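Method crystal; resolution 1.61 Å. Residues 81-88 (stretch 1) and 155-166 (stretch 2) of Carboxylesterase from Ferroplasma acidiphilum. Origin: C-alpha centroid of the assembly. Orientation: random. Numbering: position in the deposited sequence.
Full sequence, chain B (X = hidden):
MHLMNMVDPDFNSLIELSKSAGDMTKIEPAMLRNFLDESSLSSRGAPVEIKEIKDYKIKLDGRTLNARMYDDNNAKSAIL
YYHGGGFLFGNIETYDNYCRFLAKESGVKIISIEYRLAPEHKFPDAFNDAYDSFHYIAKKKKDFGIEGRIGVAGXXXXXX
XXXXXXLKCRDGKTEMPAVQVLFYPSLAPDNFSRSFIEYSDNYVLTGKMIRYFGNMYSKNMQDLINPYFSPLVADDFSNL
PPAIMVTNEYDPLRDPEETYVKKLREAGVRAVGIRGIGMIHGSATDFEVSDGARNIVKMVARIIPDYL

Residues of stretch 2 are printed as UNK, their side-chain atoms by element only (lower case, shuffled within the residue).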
# COMPACT_ATOMS: atom_id res chain seq x y z
N TYR B 81 -24.73 -9.03 -20.53
CA TYR B 81 -24.42 -8.56 -19.16
C TYR B 81 -24.81 -9.64 -18.20
O TYR B 81 -25.97 -10.13 -18.18
CB TYR B 81 -25.20 -7.25 -18.83
CG TYR B 81 -24.55 -6.64 -17.60
CD1 TYR B 81 -23.44 -5.78 -17.80
CD2 TYR B 81 -25.00 -6.98 -16.33
CE1 TYR B 81 -22.79 -5.23 -16.68
CE2 TYR B 81 -24.28 -6.47 -15.18
CZ TYR B 81 -23.17 -5.65 -15.41
OH TYR B 81 -22.47 -5.18 -14.32
N TYR B 82 -23.89 -10.03 -17.32
CA TYR B 82 -24.17 -11.01 -16.29
C TYR B 82 -24.10 -10.36 -14.92
O TYR B 82 -23.08 -9.85 -14.44
CB TYR B 82 -23.14 -12.23 -16.32
CG TYR B 82 -23.12 -12.86 -17.73
CD1 TYR B 82 -24.01 -13.83 -18.05
CD2 TYR B 82 -22.20 -12.37 -18.73
CE1 TYR B 82 -24.09 -14.33 -19.36
CE2 TYR B 82 -22.26 -12.89 -20.02
CZ TYR B 82 -23.17 -13.90 -20.28
OH TYR B 82 -23.32 -14.42 -21.56
N HIS B 83 -25.26 -10.32 -14.25
CA HIS B 83 -25.33 -9.50 -13.01
C HIS B 83 -24.51 -10.12 -11.88
O HIS B 83 -24.11 -11.33 -11.90
CB HIS B 83 -26.85 -9.53 -12.51
CG HIS B 83 -27.36 -10.88 -12.07
ND1 HIS B 83 -27.20 -11.38 -10.80
CD2 HIS B 83 -28.09 -11.80 -12.74
CE1 HIS B 83 -27.75 -12.58 -10.74
NE2 HIS B 83 -28.29 -12.84 -11.92
N GLY B 84 -24.24 -9.32 -10.88
CA GLY B 84 -23.57 -9.75 -9.61
C GLY B 84 -24.51 -10.31 -8.56
O GLY B 84 -25.72 -10.42 -8.82
N GLY B 85 -24.00 -10.51 -7.37
CA GLY B 85 -24.82 -11.23 -6.32
C GLY B 85 -24.22 -12.52 -5.71
O GLY B 85 -24.93 -13.37 -5.19
N GLY B 86 -22.86 -12.58 -5.80
CA GLY B 86 -22.22 -13.69 -5.08
C GLY B 86 -22.51 -15.07 -5.61
O GLY B 86 -22.22 -16.03 -4.94
N PHE B 87 -23.14 -15.17 -6.79
CA PHE B 87 -23.58 -16.44 -7.38
C PHE B 87 -24.89 -16.93 -6.77
O PHE B 87 -25.44 -17.99 -7.18
CB PHE B 87 -22.50 -17.57 -7.46
CG PHE B 87 -21.25 -17.13 -8.12
CD1 PHE B 87 -21.14 -17.12 -9.49
CD2 PHE B 87 -20.15 -16.81 -7.30
CE1 PHE B 87 -19.84 -16.71 -10.04
CE2 PHE B 87 -18.91 -16.44 -7.81
CZ PHE B 87 -18.81 -16.35 -9.22
N LEU B 88 -25.39 -16.11 -5.81
CA LEU B 88 -26.49 -16.61 -4.95
C LEU B 88 -27.74 -15.78 -5.17
O LEU B 88 -28.85 -16.37 -5.11
CB LEU B 88 -26.06 -16.62 -3.47
CG LEU B 88 -26.99 -17.33 -2.47
CD1 LEU B 88 -26.09 -17.87 -1.38
CD2 LEU B 88 -27.84 -16.16 -2.01
N UNK B 155 -20.65 -7.57 -13.21
CA UNK B 155 -20.09 -7.06 -11.95
C UNK B 155 -20.02 -8.13 -10.95
O UNK B 155 -20.82 -9.02 -10.87
o UNK B 155 -22.80 -6.40 -9.95
c UNK B 155 -22.39 -6.28 -11.14
o UNK B 155 -23.15 -6.59 -12.09
c UNK B 155 -20.96 -5.89 -11.44
N UNK B 156 -18.96 -8.04 -10.12
CA UNK B 156 -18.79 -8.95 -9.05
C UNK B 156 -18.80 -10.40 -9.56
O UNK B 156 -18.02 -10.79 -10.50
o UNK B 156 -19.33 -9.36 -6.73
c UNK B 156 -19.80 -8.65 -7.92
N UNK B 157 -19.64 -11.27 -8.98
CA UNK B 157 -19.68 -12.69 -9.45
C UNK B 157 -19.96 -12.76 -10.99
O UNK B 157 -19.45 -13.63 -11.70
c UNK B 157 -20.88 -13.41 -8.68
N UNK B 158 -20.74 -11.83 -11.57
CA UNK B 158 -21.09 -11.83 -12.95
C UNK B 158 -19.84 -11.51 -13.82
O UNK B 158 -19.73 -11.92 -14.95
N UNK B 159 -19.00 -10.62 -13.27
CA UNK B 159 -17.70 -10.30 -13.98
C UNK B 159 -16.77 -11.52 -13.90
O UNK B 159 -15.94 -11.64 -14.84
c UNK B 159 -17.05 -9.04 -13.42
N UNK B 160 -16.87 -12.31 -12.84
CA UNK B 160 -16.09 -13.60 -12.83
C UNK B 160 -16.54 -14.43 -14.02
O UNK B 160 -15.75 -14.97 -14.78
o UNK B 160 -16.57 -16.60 -12.08
n UNK B 160 -14.75 -16.02 -11.01
c UNK B 160 -15.87 -15.75 -11.62
c UNK B 160 -16.31 -14.32 -11.55
N UNK B 161 -17.88 -14.54 -14.22
CA UNK B 161 -18.40 -15.38 -15.33
C UNK B 161 -17.92 -14.86 -16.72
O UNK B 161 -17.58 -15.64 -17.60
c UNK B 161 -20.46 -15.98 -14.08
c UNK B 161 -22.07 -15.89 -14.09
c UNK B 161 -19.97 -15.37 -15.34
c UNK B 161 -20.08 -17.45 -13.81
N UNK B 162 -17.89 -13.50 -16.87
CA UNK B 162 -17.49 -12.87 -18.08
C UNK B 162 -15.97 -13.20 -18.35
O UNK B 162 -15.66 -13.61 -19.45
c UNK B 162 -17.69 -11.42 -18.03
N UNK B 163 -15.16 -13.09 -17.30
CA UNK B 163 -13.70 -13.30 -17.49
C UNK B 163 -13.56 -14.79 -17.77
O UNK B 163 -12.76 -15.15 -18.65
c UNK B 163 -12.96 -12.96 -16.23
N UNK B 164 -14.23 -15.68 -17.05
CA UNK B 164 -14.03 -17.13 -17.20
C UNK B 164 -14.49 -17.65 -18.54
O UNK B 164 -13.83 -18.51 -19.13
c UNK B 164 -14.76 -17.82 -16.10
N UNK B 165 -15.60 -17.11 -19.06
CA UNK B 165 -16.11 -17.65 -20.32
C UNK B 165 -15.09 -17.29 -21.41
O UNK B 165 -14.90 -18.10 -22.33
c UNK B 165 -17.56 -17.21 -20.65
c UNK B 165 -19.17 -15.34 -20.76
c UNK B 165 -17.64 -15.72 -22.64
c UNK B 165 -17.72 -15.77 -21.13
N UNK B 166 -14.41 -16.12 -21.30
CA UNK B 166 -13.40 -15.72 -22.31
C UNK B 166 -12.27 -16.71 -22.29
O UNK B 166 -11.82 -17.12 -23.38
s UNK B 166 -14.19 -13.09 -22.43
c UNK B 166 -12.86 -14.34 -22.07
O HOH W 1 -21.65 -10.00 -5.88

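Position 155 has two side-chain carbons, the second carrying two oxygens. That is a carboxylate, and the short chain makes it Asp-155. Tyr-81 OH donates a hydrogen bond to Asp-155 OD1 at 2.7 Å. Gly-84 N adds a weak one to Asp-155 OD1, at 3.2 Å.

Position 156 has one carbon and then one oxygen, a hydroxyl on a single carbon. This is Ser-156, at the N-cap of the helix, though its side chain makes no capping bond. Water 1 links the stretches here: it lies 2.6 Å from Ser-156 OG and accepts from Gly-85 N, with its oxygen 2.8 Å from that nitrogen.

Position 157 has one carbon and nothing beyond it, so it is Ala-157. Its CB lies over one face of the Phe-87 ring, 3.5 Å from the centroid and almost on the ring normal. The same CB is 3.4 Å from Phe-87 N.

Position 158 has no side-chain atoms and is Gly-158. Its CA is 3.2 Å from Tyr-82 O and 3.2 Å from His-83 O, both CA-H...O contacts. A CB would point toward stretch 1 and clash with both of these oxygens.

Position 159 has a single carbon, pointing away from stretch 1. It is Ala-159.

Position 160 has two carbons, the second carrying one oxygen and one nitrogen. This carboxamide is Asn-160. Its OD1 sits at the edge of the Phe-87 ring, 3.6 Å from Phe-87 CZ.

Position 161 has four carbons, forked at the second, which gives Leu-161. Its CD2 is 3.8 Å from Phe-87 CE1, and its CD1 is 4.4 Å from Tyr-82 CB.

Positions 162, 163 and 164 each have one carbon and make no contact with stretch 1. They are Ala-162, Ala-163 and Ala-164.

Position 165 again has four carbons forked at the second. It is Leu-165, and its CD2 is 4.0 Å from Tyr-82 CE2.

Position 166 has one carbon and then one sulfur. It is Cys-166, out of reach of stretch 1.

The contact joins a strand end and the following glycine-rich loop to Asp-155, Ser-156 and one side of the helix that follows, as far as Leu-165. Asp-155 provides the polar anchor. Gly-158 lets the backbones come close, with its CA 4.6 Å from Tyr-82 CA. Gly-84 also has to be bare: a CB there would clash with Asp-155 OD2. Phe-87 packs on Ala-157 and Leu-161, while Tyr-82 reaches Leu-161 and Leu-165. The two stretches bury 565 Å² in total.

Stretch 2, residues 155-166: DSAGANLAAALC
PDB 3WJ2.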